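Local atomic coordinates of D-mannose isomerase (Marinomonas mediterranea, PDB entry 5X32), a protein that catalyses the reversible isomerization of D-mannose to D-fructose and, less efficiently, that of D-lyxose to D-xylulose. Residues L258-D263 against P273-L278; A77-I82 against I128-A133; A14-T19 against G383-V388; R358-D361 against A365-D368; V139-L144 against G154-E159. One frame throughout, in Å; residues are numbered along the deposited sequence.

Contact 1 (L258-D263 against P273-L278)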
# COMPACT_ATOMS: atom_id res chain seq x y z
N LEU A 258 6.66 -5.42 6.11
CA LEU A 258 7.44 -5.93 4.99
C LEU A 258 8.64 -6.78 5.47
O LEU A 258 8.87 -7.87 4.97
CB LEU A 258 7.89 -4.77 4.09
CG LEU A 258 6.68 -4.11 3.39
CD1 LEU A 258 7.05 -2.81 2.69
CD2 LEU A 258 5.99 -5.06 2.40
N LEU A 259 9.36 -6.30 6.48
CA LEU A 259 10.47 -7.06 7.05
C LEU A 259 10.03 -8.43 7.56
O LEU A 259 10.73 -9.41 7.36
CB LEU A 259 11.13 -6.31 8.20
CG LEU A 259 11.74 -4.97 7.79
CD1 LEU A 259 12.47 -4.29 8.96
CD2 LEU A 259 12.60 -5.08 6.53
N LEU A 260 8.89 -8.50 8.22
CA LEU A 260 8.48 -9.80 8.77
C LEU A 260 8.04 -10.73 7.63
O LEU A 260 8.30 -11.95 7.64
CB LEU A 260 7.39 -9.61 9.83
CG LEU A 260 7.91 -8.75 10.99
CD1 LEU A 260 6.89 -8.51 12.06
CD2 LEU A 260 9.14 -9.36 11.60
N MET A 261 7.41 -10.14 6.63
CA MET A 261 7.01 -10.90 5.46
C MET A 261 8.26 -11.46 4.71
O MET A 261 8.25 -12.60 4.25
CB MET A 261 6.18 -10.01 4.56
CG MET A 261 4.77 -9.75 5.07
SD MET A 261 3.87 -8.66 3.93
CE MET A 261 3.78 -9.67 2.44
N LEU A 262 9.32 -10.67 4.63
CA LEU A 262 10.57 -11.12 4.04
C LEU A 262 11.24 -12.16 4.94
O LEU A 262 11.85 -13.10 4.47
CB LEU A 262 11.50 -9.93 3.85
CG LEU A 262 11.22 -9.12 2.59
CD1 LEU A 262 12.17 -7.96 2.55
CD2 LEU A 262 11.32 -9.98 1.34
N ASP A 263 11.09 -11.99 6.24
CA ASP A 263 11.71 -12.89 7.20
C ASP A 263 11.07 -14.26 7.13
O ASP A 263 11.67 -15.24 7.59
CB ASP A 263 11.63 -12.33 8.62
CG ASP A 263 12.61 -13.00 9.56
OD1 ASP A 263 13.49 -13.73 9.06
OD2 ASP A 263 12.53 -12.76 10.78
N PRO A 273 14.43 -7.85 14.88
CA PRO A 273 14.73 -6.72 15.76
C PRO A 273 14.44 -5.35 15.13
O PRO A 273 14.04 -4.42 15.84
CB PRO A 273 16.22 -6.87 16.05
CG PRO A 273 16.48 -8.31 15.89
CD PRO A 273 15.56 -8.80 14.82
N LYS A 274 14.65 -5.21 13.82
CA LYS A 274 14.39 -3.92 13.19
C LYS A 274 12.87 -3.65 13.13
O LYS A 274 12.43 -2.54 13.46
CB LYS A 274 15.03 -3.86 11.81
CG LYS A 274 14.96 -2.48 11.17
CD LYS A 274 15.72 -1.42 12.00
CE LYS A 274 15.94 -0.12 11.20
NZ LYS A 274 16.48 1.05 11.97
N ALA A 275 12.09 -4.64 12.71
CA ALA A 275 10.63 -4.54 12.72
C ALA A 275 10.14 -4.15 14.12
O ALA A 275 9.28 -3.26 14.30
CB ALA A 275 9.98 -5.87 12.27
N LYS A 276 10.70 -4.83 15.11
CA LYS A 276 10.34 -4.63 16.49
C LYS A 276 10.65 -3.18 16.88
O LYS A 276 9.82 -2.47 17.46
CB LYS A 276 11.09 -5.63 17.36
CG LYS A 276 10.35 -6.02 18.59
CD LYS A 276 11.14 -6.77 19.66
CE LYS A 276 11.54 -8.18 19.29
NZ LYS A 276 11.91 -8.91 20.57
N TYR A 277 11.81 -2.71 16.45
CA TYR A 277 12.28 -1.37 16.81
C TYR A 277 11.42 -0.25 16.19
O TYR A 277 10.91 0.62 16.92
CB TYR A 277 13.74 -1.20 16.39
CG TYR A 277 14.31 0.17 16.63
CD1 TYR A 277 14.44 1.09 15.58
CD2 TYR A 277 14.73 0.54 17.89
CE1 TYR A 277 14.98 2.36 15.81
CE2 TYR A 277 15.27 1.80 18.13
CZ TYR A 277 15.39 2.70 17.09
OH TYR A 277 15.92 3.94 17.37
N LEU A 278 11.25 -0.31 14.87
CA LEU A 278 10.44 0.63 14.11
C LEU A 278 9.02 0.67 14.64
O LEU A 278 8.48 1.75 14.88
CB LEU A 278 10.42 0.29 12.62
CG LEU A 278 11.75 0.53 11.91
CD1 LEU A 278 11.68 0.03 10.48
CD2 LEU A 278 12.08 2.01 11.94
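L259 and L260 of helix 249-265 pack on K274 and A275 of helix 271-286. The two helices follow each other in the chain and form an antiparallel helical hairpin, an element of the (alpha/alpha)6 barrel known for this epimerase family. Their segment axes differ by 162° in direction. The backbones come nearest where L259 CA lies 6.2 Å from A275 CA, with only a methyl on the second side. L259 has CG anti to its own carbonyl carbon (chi1 -62°). From there its CD1 rests against two atoms of the other helix, 3.8 Å from A275 N and 3.8 Å from K274 CG. K274 meets it with CB and CG only. Its chain bends at chi2 (62°) and leads the ammonium group away, to a hydrogen bond with N217 O. L259 also touches C207 of helix 193-212, while L260 touches L323 and L324 of helix 311-328. The interface is therefore part of a wider apolar core, and L259 lies about 11 Å, side chain to side chain, from H251, probably a proton donor or acceptor, as in relatives. The forked end of L260 sits against one methyl: A275 CB is 3.7 Å from L260 CD2 and 4.1 Å from L260 CD1.

Contact 2 (A77-I82 against I128-A133)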
# COMPACT_ATOMS: atom_id res chain seq x y z
N ALA A 77 -14.22 -8.86 -12.78
CA ALA A 77 -13.90 -7.45 -12.52
C ALA A 77 -12.40 -7.22 -12.55
O ALA A 77 -11.93 -6.17 -13.01
CB ALA A 77 -14.50 -7.00 -11.20
N ALA A 78 -11.63 -8.19 -12.06
CA ALA A 78 -10.17 -8.06 -12.08
C ALA A 78 -9.66 -8.04 -13.51
O ALA A 78 -8.77 -7.25 -13.85
CB ALA A 78 -9.50 -9.20 -11.29
N VAL A 79 -10.21 -8.92 -14.34
CA VAL A 79 -9.84 -8.97 -15.76
C VAL A 79 -10.28 -7.70 -16.51
O VAL A 79 -9.53 -7.16 -17.32
CB VAL A 79 -10.42 -10.22 -16.43
CG1 VAL A 79 -10.59 -10.01 -17.93
CG2 VAL A 79 -9.53 -11.42 -16.13
N HIS A 80 -11.49 -7.24 -16.24
CA HIS A 80 -11.93 -5.97 -16.77
C HIS A 80 -10.89 -4.88 -16.44
O HIS A 80 -10.47 -4.09 -17.31
CB HIS A 80 -13.31 -5.63 -16.20
CG HIS A 80 -13.85 -4.31 -16.63
ND1 HIS A 80 -14.74 -3.59 -15.87
CD2 HIS A 80 -13.61 -3.56 -17.74
CE1 HIS A 80 -15.04 -2.46 -16.49
NE2 HIS A 80 -14.36 -2.42 -17.62
N GLY A 81 -10.42 -4.91 -15.20
CA GLY A 81 -9.41 -3.97 -14.75
C GLY A 81 -8.11 -4.09 -15.51
O GLY A 81 -7.55 -3.08 -15.94
N ILE A 82 -7.64 -5.32 -15.70
CA ILE A 82 -6.42 -5.56 -16.45
C ILE A 82 -6.54 -5.01 -17.88
O ILE A 82 -5.61 -4.41 -18.42
CB ILE A 82 -6.08 -7.05 -16.52
CG1 ILE A 82 -5.84 -7.61 -15.12
CG2 ILE A 82 -4.82 -7.25 -17.33
CD1 ILE A 82 -4.55 -7.11 -14.50
N ILE A 128 -4.42 -15.24 -10.63
CA ILE A 128 -5.79 -15.67 -11.00
C ILE A 128 -5.85 -16.33 -12.42
O ILE A 128 -6.93 -16.60 -12.96
CB ILE A 128 -6.83 -14.51 -10.96
CG1 ILE A 128 -6.46 -13.33 -11.86
CG2 ILE A 128 -7.03 -14.02 -9.55
CD1 ILE A 128 -7.57 -12.27 -11.97
N GLY A 129 -4.68 -16.59 -12.99
CA GLY A 129 -4.56 -17.46 -14.15
C GLY A 129 -4.29 -16.82 -15.50
O GLY A 129 -4.29 -17.52 -16.53
N LEU A 130 -3.98 -15.53 -15.53
CA LEU A 130 -3.58 -14.94 -16.79
C LEU A 130 -2.12 -15.29 -16.93
O LEU A 130 -1.24 -14.59 -16.41
CB LEU A 130 -3.79 -13.43 -16.81
CG LEU A 130 -5.15 -12.90 -17.26
CD1 LEU A 130 -6.24 -13.35 -16.30
CD2 LEU A 130 -5.15 -11.38 -17.40
N SER A 131 -1.87 -16.40 -17.64
CA SER A 131 -0.53 -16.99 -17.78
C SER A 131 0.46 -15.96 -18.27
O SER A 131 1.65 -16.00 -17.94
CB SER A 131 -0.59 -18.18 -18.75
OG SER A 131 -1.81 -18.87 -18.63
N GLU A 132 -0.05 -15.05 -19.09
CA GLU A 132 0.74 -14.03 -19.75
C GLU A 132 1.38 -13.02 -18.79
O GLU A 132 2.41 -12.41 -19.09
CB GLU A 132 -0.14 -13.30 -20.75
CG GLU A 132 0.65 -12.56 -21.78
CD GLU A 132 1.75 -13.42 -22.37
OE1 GLU A 132 1.44 -14.52 -22.89
OE2 GLU A 132 2.94 -13.02 -22.29
N ALA A 133 0.77 -12.86 -17.63
CA ALA A 133 1.21 -11.85 -16.70
C ALA A 133 2.67 -12.07 -16.31
O ALA A 133 3.40 -11.11 -16.03
CB ALA A 133 0.33 -11.84 -15.47
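A78, V79 and I82 of helix 72-89 receive I128 and L130 from the link between helices 112-127 and 133-147. The contacts across are all aliphatic. I128 has CG1 between its backbone N and carbonyl carbon (chi1 58°), and its extended end brings CD1 to 3.7 Å from A78 CB. L130 works as a fork. Its CD1 lies 3.8 Å from V79 CG2, the two side chains crossing at a slant. Its CD2 lies 4.1 Å from I82 CG2, where the side chains run past each other in opposite directions. V79 and I82 are about one helical turn apart, and L130 spans both. W136 of helix 133-147 also touches I82 and L130.
Backbone hydrogen bonds shape the link itself. G129, at positive phi (106°), is the C-prime residue of a Schellman motif that ends helix 112-127, pairing L130 N with A125 O and G129 N with L126 O. A type I turn follows, closed by A133 N to L130 O at 2.9 Å. The link is thus shaped by backbone bonds, to the end of helix 112-127 and within its own turn, whereas its grip on helix 72-89 rests on undirected van der Waals contact and depends on the fit of methyl groups.

Contact 3 (A14-T19 against G383-V388); sequences AHIEKT and GACYEV
I16 lays its CD1 over one face of the Y386 ring, a CH-pi contact 3.9 Å from the centroid and 30° off the ring normal. This joins the first helix of the chain, 9-23, to the last, 379-390, within the (alpha/alpha)6 barrel of the family. The two segments run nearly antiparallel, at 152°. I16 uses both of its branches. CG1 is anti to the carbonyl carbon (chi1 -66°) and carries CD1 to the ring and to C385 CB, 3.6 Å from CD1. CG2 instead meets the phenol end, 3.5 Å from Y386 OH. With an alanine in place of I16 the face of Y386 and the methylene of C385 would probably lose their cover from this helix, and a gap would open between the helices. Y386 also stacks with H68. H15 lies alongside, its CD2 3.6 Å from C385 SG, and the sulfur approaches the imidazole obliquely. W341 meets the H15 ring edge-to-face. C385 is about 10 Å, side chain to side chain, from H380, probably a proton donor or acceptor. Within helix 9-23, H15 O accepts T19 N at 3.0 Å and T19 OG1 at 3.2 Å, the two donors reaching it from opposite faces of the carbonyl plane.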
# COMPACT_ATOMS: atom_id res chain seq x y z
N ALA A 14 -15.67 -11.20 7.22
CA ALA A 14 -16.92 -10.44 7.23
C ALA A 14 -16.67 -8.99 6.85
O ALA A 14 -17.39 -8.41 6.01
CB ALA A 14 -17.56 -10.53 8.57
N HIS A 15 -15.64 -8.41 7.46
CA HIS A 15 -15.26 -7.03 7.23
C HIS A 15 -14.79 -6.80 5.80
O HIS A 15 -15.14 -5.79 5.16
CB HIS A 15 -14.17 -6.61 8.19
CG HIS A 15 -13.57 -5.28 7.87
ND1 HIS A 15 -14.20 -4.09 8.14
CD2 HIS A 15 -12.41 -4.96 7.24
CE1 HIS A 15 -13.45 -3.09 7.72
NE2 HIS A 15 -12.36 -3.59 7.16
N ILE A 16 -13.97 -7.73 5.31
CA ILE A 16 -13.55 -7.65 3.92
C ILE A 16 -14.79 -7.72 3.03
O ILE A 16 -14.93 -6.92 2.11
CB ILE A 16 -12.56 -8.76 3.53
CG1 ILE A 16 -11.24 -8.58 4.28
CG2 ILE A 16 -12.31 -8.69 2.05
CD1 ILE A 16 -10.28 -9.74 4.10
N GLU A 17 -15.70 -8.62 3.34
CA GLU A 17 -16.86 -8.80 2.47
C GLU A 17 -17.71 -7.53 2.45
O GLU A 17 -18.22 -7.13 1.38
CB GLU A 17 -17.69 -10.02 2.90
CG GLU A 17 -19.11 -10.03 2.38
CD GLU A 17 -19.93 -11.22 2.86
OE1 GLU A 17 -20.27 -11.28 4.07
OE2 GLU A 17 -20.21 -12.11 2.04
N LYS A 18 -17.79 -6.83 3.57
CA LYS A 18 -18.64 -5.64 3.60
C LYS A 18 -17.93 -4.49 2.86
O LYS A 18 -18.58 -3.66 2.16
CB LYS A 18 -19.02 -5.27 5.05
CG LYS A 18 -20.13 -4.19 5.15
CD LYS A 18 -20.51 -3.84 6.60
CE LYS A 18 -21.79 -2.97 6.69
NZ LYS A 18 -23.09 -3.74 6.71
N THR A 19 -16.60 -4.49 2.91
CA THR A 19 -15.85 -3.48 2.17
C THR A 19 -15.96 -3.71 0.67
O THR A 19 -16.15 -2.77 -0.10
CB THR A 19 -14.38 -3.46 2.58
OG1 THR A 19 -14.29 -2.97 3.92
CG2 THR A 19 -13.56 -2.56 1.66
N GLY A 383 -5.95 -5.50 2.26
CA GLY A 383 -4.65 -6.14 2.29
C GLY A 383 -4.21 -6.50 3.70
O GLY A 383 -3.76 -7.63 3.95
N ALA A 384 -4.38 -5.57 4.64
CA ALA A 384 -3.98 -5.83 6.03
C ALA A 384 -4.76 -7.00 6.59
O ALA A 384 -4.16 -7.92 7.20
CB ALA A 384 -4.19 -4.57 6.91
N CYS A 385 -6.07 -7.00 6.34
CA CYS A 385 -6.89 -8.11 6.80
C CYS A 385 -6.42 -9.43 6.17
O CYS A 385 -6.30 -10.43 6.88
CB CYS A 385 -8.35 -7.87 6.46
SG CYS A 385 -9.14 -6.51 7.35
N TYR A 386 -6.13 -9.43 4.87
CA TYR A 386 -5.69 -10.62 4.13
C TYR A 386 -4.42 -11.21 4.71
O TYR A 386 -4.29 -12.45 4.83
CB TYR A 386 -5.47 -10.30 2.65
CG TYR A 386 -6.73 -10.21 1.81
CD1 TYR A 386 -7.77 -11.13 1.93
CD2 TYR A 386 -6.89 -9.16 0.91
CE1 TYR A 386 -8.93 -11.02 1.15
CE2 TYR A 386 -8.03 -9.04 0.15
CZ TYR A 386 -9.04 -9.97 0.27
OH TYR A 386 -10.15 -9.82 -0.50
N GLU A 387 -3.47 -10.34 5.07
CA GLU A 387 -2.24 -10.87 5.60
C GLU A 387 -2.39 -11.37 7.02
O GLU A 387 -1.77 -12.38 7.37
CB GLU A 387 -1.10 -9.86 5.51
CG GLU A 387 0.22 -10.58 5.64
CD GLU A 387 0.98 -10.57 4.34
OE1 GLU A 387 0.47 -9.99 3.35
OE2 GLU A 387 2.03 -11.24 4.28
N VAL A 388 -3.25 -10.75 7.83
CA VAL A 388 -3.50 -11.36 9.13
C VAL A 388 -4.13 -12.74 8.89
O VAL A 388 -3.79 -13.72 9.56
CB VAL A 388 -4.40 -10.51 10.00
CG1 VAL A 388 -4.74 -11.26 11.29
CG2 VAL A 388 -3.72 -9.19 10.30

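Contact 4 (R358-D361 against A365-D368)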
# COMPACT_ATOMS: atom_id res chain seq x y z
N ARG A 358 -11.58 7.90 5.05
CA ARG A 358 -10.20 8.12 4.67
C ARG A 358 -9.43 8.84 5.77
O ARG A 358 -8.28 8.50 6.07
CB ARG A 358 -10.14 8.92 3.37
CG ARG A 358 -8.75 9.14 2.86
CD ARG A 358 -8.74 10.07 1.68
NE ARG A 358 -7.44 10.73 1.63
CZ ARG A 358 -7.20 11.96 2.08
NH1 ARG A 358 -8.17 12.70 2.58
NH2 ARG A 358 -5.97 12.45 2.01
N ILE A 359 -10.06 9.83 6.39
CA ILE A 359 -9.33 10.70 7.27
C ILE A 359 -10.20 11.43 8.28
O ILE A 359 -11.22 12.01 7.93
CB ILE A 359 -8.54 11.72 6.44
CG1 ILE A 359 -7.79 12.71 7.33
CG2 ILE A 359 -9.47 12.42 5.47
CD1 ILE A 359 -7.10 13.82 6.57
N LEU A 360 -9.77 11.41 9.54
CA LEU A 360 -10.38 12.21 10.61
C LEU A 360 -9.41 13.25 11.13
O LEU A 360 -8.19 13.14 10.90
CB LEU A 360 -10.83 11.33 11.76
CG LEU A 360 -11.58 10.08 11.31
CD1 LEU A 360 -11.82 9.14 12.44
CD2 LEU A 360 -12.89 10.53 10.71
N ASP A 361 -9.93 14.28 11.80
CA ASP A 361 -9.06 15.26 12.47
C ASP A 361 -8.62 14.76 13.86
O ASP A 361 -9.01 13.66 14.29
CB ASP A 361 -9.76 16.62 12.57
CG ASP A 361 -11.01 16.60 13.47
OD1 ASP A 361 -11.26 15.59 14.18
OD2 ASP A 361 -11.76 17.61 13.45
N ALA A 365 -13.22 13.68 14.01
CA ALA A 365 -14.28 14.18 13.14
C ALA A 365 -13.89 14.04 11.68
O ALA A 365 -12.75 14.34 11.33
CB ALA A 365 -14.57 15.61 13.45
N GLN A 366 -14.81 13.61 10.83
CA GLN A 366 -14.54 13.58 9.39
C GLN A 366 -14.37 14.99 8.87
O GLN A 366 -14.90 15.94 9.43
CB GLN A 366 -15.65 12.87 8.61
CG GLN A 366 -15.79 11.41 8.96
CD GLN A 366 -16.93 10.73 8.24
OE1 GLN A 366 -17.89 10.26 8.85
NE2 GLN A 366 -16.81 10.64 6.91
N TYR A 367 -13.58 15.15 7.82
CA TYR A 367 -13.41 16.46 7.22
C TYR A 367 -14.51 16.73 6.20
O TYR A 367 -14.95 17.87 6.03
CB TYR A 367 -12.04 16.57 6.56
CG TYR A 367 -10.93 16.96 7.49
CD1 TYR A 367 -10.78 18.28 7.90
CD2 TYR A 367 -10.03 16.01 7.97
CE1 TYR A 367 -9.75 18.64 8.75
CE2 TYR A 367 -9.01 16.37 8.82
CZ TYR A 367 -8.87 17.68 9.21
OH TYR A 367 -7.85 18.03 10.05
N ASP A 368 -14.91 15.66 5.51
CA ASP A 368 -15.98 15.71 4.53
C ASP A 368 -16.52 14.30 4.23
O ASP A 368 -16.22 13.34 4.94
CB ASP A 368 -15.51 16.40 3.25
CG ASP A 368 -14.37 15.68 2.56
OD1 ASP A 368 -14.23 14.45 2.71
OD2 ASP A 368 -13.60 16.36 1.84
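I359 starts the contact by setting its side chain obliquely against the Y367 ring, with I359 CD1 3.9 Å from Y367 CE2. L360 follows with two touches. Its CA makes a CH...O contact with A365 O at 3.3 Å, and its CD2 lies 3.5 Å from Q366 CG. The amide end of Q366 turns elsewhere, its NE2 bonding D40 OD2. D361 closes the turn with two hydrogen bonds. D361 N gives to A365 O at 2.9 Å. In return, A365 N gives to D361 OD1 at 2.7 Å, meeting the carboxylate from above its plane. D361 has CG between its backbone N and carbonyl carbon (chi1 65°), which folds the carboxylate back over A365. Were D361 an alanine, A365 N would probably lose its carboxylate acceptor, and D361 N to A365 O would be the one hydrogen bond left between the two segments. D361 CB is 3.5 Å from Y367 OH, and that hydroxyl bonds D308 OD1. The contact lies at the surface, though L360 is buried, in the chain between strand 359-360 and helix 379-390. Strand 359-360 is an outer strand of a three-stranded antiparallel sheet and pairs with strand 304-310, the backbone of L360 bonding to that of K309.

Contact 5 (V139-L144 against G154-E159)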
# COMPACT_ATOMS: atom_id res chain seq x y z
N VAL A 139 8.38 -7.88 -18.21
CA VAL A 139 8.60 -6.71 -19.06
C VAL A 139 8.77 -5.48 -18.19
O VAL A 139 9.73 -4.72 -18.34
CB VAL A 139 7.43 -6.42 -20.03
CG1 VAL A 139 7.69 -5.10 -20.78
CG2 VAL A 139 7.21 -7.58 -21.00
N THR A 140 7.86 -5.32 -17.23
CA THR A 140 7.80 -4.10 -16.45
C THR A 140 9.04 -3.97 -15.58
O THR A 140 9.64 -2.88 -15.47
CB THR A 140 6.54 -4.06 -15.59
OG1 THR A 140 5.41 -4.30 -16.44
CG2 THR A 140 6.39 -2.70 -14.92
N TYR A 141 9.48 -5.09 -15.04
CA TYR A 141 10.70 -5.10 -14.27
C TYR A 141 11.85 -4.52 -15.11
O TYR A 141 12.62 -3.68 -14.63
CB TYR A 141 11.03 -6.52 -13.77
CG TYR A 141 12.24 -6.56 -12.87
CD1 TYR A 141 13.51 -6.73 -13.40
CD2 TYR A 141 12.12 -6.41 -11.50
CE1 TYR A 141 14.62 -6.76 -12.58
CE2 TYR A 141 13.22 -6.44 -10.67
CZ TYR A 141 14.47 -6.62 -11.21
OH TYR A 141 15.58 -6.64 -10.39
N ASP A 142 11.92 -4.89 -16.39
CA ASP A 142 13.06 -4.43 -17.17
C ASP A 142 12.92 -2.97 -17.55
O ASP A 142 13.94 -2.25 -17.58
CB ASP A 142 13.27 -5.28 -18.43
CG ASP A 142 13.22 -6.76 -18.14
OD1 ASP A 142 14.03 -7.24 -17.31
OD2 ASP A 142 12.45 -7.46 -18.82
N LEU A 143 11.68 -2.50 -17.70
CA LEU A 143 11.46 -1.08 -17.91
C LEU A 143 12.08 -0.32 -16.75
O LEU A 143 12.73 0.71 -16.93
CB LEU A 143 9.98 -0.78 -18.03
CG LEU A 143 9.60 0.70 -18.04
CD1 LEU A 143 10.15 1.42 -19.25
CD2 LEU A 143 8.09 0.83 -18.02
N LEU A 144 11.97 -0.91 -15.57
CA LEU A 144 12.39 -0.24 -14.36
C LEU A 144 13.90 -0.33 -14.31
O LEU A 144 14.59 0.68 -14.09
CB LEU A 144 11.72 -0.92 -13.17
CG LEU A 144 10.40 -0.31 -12.68
CD1 LEU A 144 9.62 -1.33 -11.90
CD2 LEU A 144 10.71 0.90 -11.81
N GLY A 154 21.58 1.01 -5.00
CA GLY A 154 20.75 -0.14 -4.70
C GLY A 154 19.32 0.29 -4.47
O GLY A 154 18.57 -0.38 -3.76
N LEU A 155 18.94 1.41 -5.09
CA LEU A 155 17.60 1.95 -4.95
C LEU A 155 17.04 2.36 -6.30
O LEU A 155 17.77 2.43 -7.28
CB LEU A 155 17.60 3.13 -3.99
CG LEU A 155 17.89 2.73 -2.55
CD1 LEU A 155 18.16 3.94 -1.65
CD2 LEU A 155 16.71 1.90 -2.03
N TYR A 156 15.75 2.67 -6.33
CA TYR A 156 15.11 3.21 -7.52
C TYR A 156 14.87 4.70 -7.33
O TYR A 156 14.46 5.15 -6.25
CB TYR A 156 13.78 2.53 -7.80
CG TYR A 156 13.85 1.08 -8.21
CD1 TYR A 156 14.00 0.73 -9.54
CD2 TYR A 156 13.74 0.07 -7.26
CE1 TYR A 156 14.03 -0.60 -9.93
CE2 TYR A 156 13.79 -1.26 -7.64
CZ TYR A 156 13.93 -1.59 -8.97
OH TYR A 156 13.97 -2.91 -9.34
N LEU A 157 15.14 5.48 -8.37
CA LEU A 157 14.77 6.89 -8.34
C LEU A 157 13.24 7.06 -8.51
O LEU A 157 12.50 6.09 -8.71
CB LEU A 157 15.56 7.65 -9.39
CG LEU A 157 15.40 7.27 -10.85
CD1 LEU A 157 14.31 8.10 -11.49
CD2 LEU A 157 16.71 7.51 -11.52
N ASP A 158 12.76 8.29 -8.41
CA ASP A 158 11.33 8.44 -8.24
C ASP A 158 10.59 8.64 -9.56
O ASP A 158 9.67 7.87 -9.86
CB ASP A 158 11.04 9.60 -7.29
CG ASP A 158 9.55 9.79 -7.05
OD1 ASP A 158 8.81 8.78 -7.09
OD2 ASP A 158 9.12 10.94 -6.81
N GLU A 159 10.97 9.64 -10.33
CA GLU A 159 10.23 9.92 -11.54
C GLU A 159 11.08 10.44 -12.70
O GLU A 159 12.06 11.16 -12.51
CB GLU A 159 9.08 10.90 -11.24
CG GLU A 159 9.51 12.27 -10.83
CD GLU A 159 8.42 13.29 -11.08
OE1 GLU A 159 8.36 13.83 -12.21
OE2 GLU A 159 7.63 13.54 -10.15
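Y156, on strand 155-160, carries the contact by reaching L144 of helix 133-147 with its ring and Y141 of the same helix with its hydroxyl. Y156 N is fixed by a hydrogen bond to N176 OD1. Its side chain has CG anti to the carbonyl carbon (chi1 -68°) and points at the helix. The CD1 and CE1 atoms meet L144 obliquely: Y156 CD1 is 4.0 Å from L144 CD2, and Y156 CE1 is 4.0 Å from L144 CB. The phenol end goes further and meets Y141, with Y156 OH 3.8 Å from Y141 CE2. Y141 reaches this point with CG anti to its backbone N (chi1 -176°), and the two tyrosines cross at about a right angle. The strand belongs to a five-stranded antiparallel sheet, lying between strands 104-111 and 149-150, so Y156 ties that sheet to a helix of the (alpha/alpha)6 barrel. The polar partner of the Y156 hydroxyl is R198 NH1, in a weak hydrogen bond, and Y141 touches the same arginine. The Y156 ring meets that of W149 at about 60°, and Y195 meets the Y141 ring edge-to-face. Next along the strand, L157 pairs through its backbone with F148.

Contact 3 opens first, on helix 9-23, and closes last, on helix 379-390, so its loop takes in nearly the whole chain. The other four contacts follow one another inside that loop, and none cross. Contact 2 ties helix 72-89 to the link before helix 133-147. Contact 5 starts on that same helix and closes a short loop to strand 155-160; its nearest atoms are about 6 Å from contact 2. Contact 1 then joins helices 249-265 and 271-286, and contact 4 closes a tight turn after strand 359-360. Contacts 1 and 3 touch, where M261 packs on E387. Contacts 3 and 5 lie on opposite sides of the chain's centre.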